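Local coordinates for nitrogenase molybdenum-iron protein alpha chain (Clostridium pasteurianum, PDB 4WES) that forms part of the nitrogenase complex that reduces dinitrogen to ammonia, and carries the iron-molybdenum cofactor with homocitrate, at residues Thr338-Val343 / Leu456-Phe461. Residues are numbered along the deposited sequence; the frame is centred on the assembly and turned at random.
Sequences TACLYV and LKPDMF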
loop_
_atom_site.group_PDB
_atom_site.type_symbol
_atom_site.label_atom_id
_atom_site.label_comp_id
_atom_site.label_asym_id
_atom_site.label_seq_id
_atom_site.Cartn_x
_atom_site.Cartn_y
_atom_site.Cartn_z
ATOM N N THR A 338 24.019 -29.752 5.262
ATOM C CA THR A 338 25.207 -29.224 5.925
ATOM C C THR A 338 25.057 -27.729 6.204
ATOM O O THR A 338 24.364 -26.990 5.501
ATOM C CB THR A 338 26.475 -29.451 5.063
ATOM O OG1 THR A 338 26.291 -28.789 3.816
ATOM C CG2 THR A 338 26.734 -30.929 4.872
ATOM N N ALA A 339 25.776 -27.297 7.244
ATOM C CA ALA A 339 25.692 -25.921 7.726
ATOM C C ALA A 339 27.053 -25.378 8.099
ATOM O O ALA A 339 27.958 -26.119 8.517
ATOM C CB ALA A 339 24.754 -25.836 8.921
ATOM N N CYS A 340 27.144 -24.048 8.047
ATOM C CA CYS A 340 28.227 -23.290 8.678
ATOM C C CYS A 340 27.578 -22.279 9.649
ATOM O O CYS A 340 26.485 -21.813 9.384
ATOM C CB CYS A 340 29.049 -22.550 7.627
ATOM S SG CYS A 340 29.644 -23.545 6.257
ATOM N N LEU A 341 28.315 -21.970 10.715
ATOM C CA LEU A 341 27.843 -20.976 11.685
ATOM C C LEU A 341 28.906 -19.954 11.982
ATOM O O LEU A 341 30.009 -20.309 12.383
ATOM C CB LEU A 341 27.428 -21.614 13.014
ATOM C CG LEU A 341 26.385 -22.689 12.981
ATOM C CD1 LEU A 341 26.959 -24.053 12.812
ATOM C CD2 LEU A 341 25.569 -22.671 14.263
ATOM N N TYR A 342 28.543 -18.675 11.884
ATOM C CA TYR A 342 29.468 -17.608 12.194
ATOM C C TYR A 342 28.732 -16.475 12.885
ATOM O O TYR A 342 28.018 -15.731 12.248
ATOM C CB TYR A 342 30.205 -17.071 10.950
ATOM C CG TYR A 342 31.251 -16.059 11.333
ATOM C CD1 TYR A 342 32.390 -16.471 11.996
ATOM C CD2 TYR A 342 31.080 -14.716 11.090
ATOM C CE1 TYR A 342 33.352 -15.568 12.404
ATOM C CE2 TYR A 342 32.046 -13.798 11.489
ATOM C CZ TYR A 342 33.177 -14.222 12.146
ATOM O OH TYR A 342 34.163 -13.332 12.536
ATOM N N VAL A 343 28.892 -16.396 14.195
ATOM C CA VAL A 343 28.222 -15.361 14.995
ATOM C C VAL A 343 29.270 -14.663 15.869
ATOM O O VAL A 343 30.450 -14.666 15.533
ATOM C CB VAL A 343 26.980 -15.898 15.789
ATOM C CG1 VAL A 343 25.891 -14.865 15.803
ATOM C CG2 VAL A 343 26.435 -17.171 15.155
ATOM N N LEU A 456 33.070 -26.057 0.036
ATOM C CA LEU A 456 32.187 -26.961 0.779
ATOM C C LEU A 456 30.744 -27.009 0.283
ATOM O O LEU A 456 30.019 -27.972 0.562
ATOM C CB LEU A 456 32.199 -26.650 2.267
ATOM C CG LEU A 456 33.522 -26.812 2.966
ATOM C CD1 LEU A 456 33.322 -26.579 4.463
ATOM C CD2 LEU A 456 34.103 -28.182 2.736
ATOM N N LYS A 457 30.296 -25.975 -0.416
ATOM C CA LYS A 457 28.947 -25.939 -0.952
ATOM C C LYS A 457 27.924 -26.320 0.129
ATOM O O LYS A 457 27.118 -27.223 -0.033
ATOM C CB LYS A 457 28.816 -26.801 -2.201
ATOM C CG LYS A 457 29.850 -26.425 -3.271
ATOM C CD LYS A 457 29.696 -27.192 -4.545
ATOM C CE LYS A 457 30.899 -26.947 -5.461
ATOM N NZ LYS A 457 31.241 -25.505 -5.680
ATOM N N PRO A 458 27.924 -25.581 1.246
ATOM C CA PRO A 458 26.974 -25.906 2.304
ATOM C C PRO A 458 25.541 -25.625 1.891
ATOM O O PRO A 458 25.276 -24.741 1.047
ATOM C CB PRO A 458 27.386 -24.960 3.445
ATOM C CG PRO A 458 27.916 -23.761 2.717
ATOM C CD PRO A 458 28.668 -24.344 1.524
ATOM N N ASP A 459 24.594 -26.314 2.525
ATOM C CA ASP A 459 23.176 -26.014 2.284
ATOM C C ASP A 459 22.697 -24.725 2.945
ATOM O O ASP A 459 21.702 -24.162 2.527
ATOM C CB ASP A 459 22.310 -27.157 2.770
ATOM C CG ASP A 459 22.552 -28.429 2.014
ATOM O OD1 ASP A 459 22.132 -28.500 0.855
ATOM O OD2 ASP A 459 23.220 -29.332 2.524
ATOM N N MET A 460 23.372 -24.315 4.007
ATOM C CA MET A 460 22.960 -23.137 4.737
ATOM C C MET A 460 24.166 -22.566 5.465
ATOM O O MET A 460 25.054 -23.291 5.885
ATOM C CB MET A 460 21.829 -23.490 5.713
ATOM C CG MET A 460 22.239 -24.429 6.829
ATOM S SD MET A 460 20.913 -25.287 7.674
ATOM C CE MET A 460 20.681 -26.657 6.548
ATOM N N PHE A 461 24.159 -21.237 5.658
ATOM C CA PHE A 461 25.266 -20.555 6.320
ATOM C C PHE A 461 24.649 -19.507 7.231
ATOM O O PHE A 461 24.112 -18.522 6.768
ATOM C CB PHE A 461 26.237 -19.957 5.288
ATOM C CG PHE A 461 27.613 -19.660 5.820
ATOM C CD1 PHE A 461 28.742 -20.089 5.132
ATOM C CD2 PHE A 461 27.798 -18.941 7.005
ATOM C CE1 PHE A 461 29.983 -19.835 5.623
ATOM C CE2 PHE A 461 29.062 -18.702 7.506
ATOM C CZ PHE A 461 30.151 -19.153 6.804
HETATM O O HOH W 1 27.397 -29.572 1.584
#
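Cys-340 and Phe-461 meet where two neighbouring strands of a mixed beta sheet run parallel. Strand 460-462 is the outermost strand of this sheet within the chain, and strand 361-367 lies on the other side of 338-343. The tight part of the contact is the sheet face that carries Cys-340 and Phe-461. Cys-340 CB sits over the centre of the Phe-461 ring, a CH-pi contact with CB 3.4 Å from the ring centroid. SG is anti to the carbonyl carbon (chi1 -52°) and makes an oblique sulfur-aromatic contact with the ring, 3.7 Å from Phe-461 CD1. The same sulfur also touches CB and CG of Pro-458. Tyr-342 CB lies in the ring plane, at the CE2 edge of Phe-461. Met-449 and Leu-453 of helix 446-456 also pack on Phe-461, and both Cys-340 and Phe-461 are buried.

On the other sheet face the packing is slighter. Ala-339 CB touches Met-460 CG at 3.6 Å.

Between the strands, Cys-340 N donates to Met-460 O, a regular strand bond of 3.1 Å. Towards Thr-338 the contact becomes polar and partly open to solvent. Here the chain leaves helix 446-456 at Lys-457, which has positive phi. Thr-338 O receives two weak bonds, from the N atoms of Asp-459 and Met-460. Thr-338 OG1 lies between its own backbone N and carbonyl carbon (chi1 60°), where it accepts a bond from Asp-459 N. A water joins that hydroxyl to Lys-457 O.

At its far end strand 338-343 reaches the iron-molybdenum cofactor, which touches Val-343. At the solvent end Asp-459 OD2 accepts from Thr-338 N at 2.9 Å, through the lone pair anti to OD1.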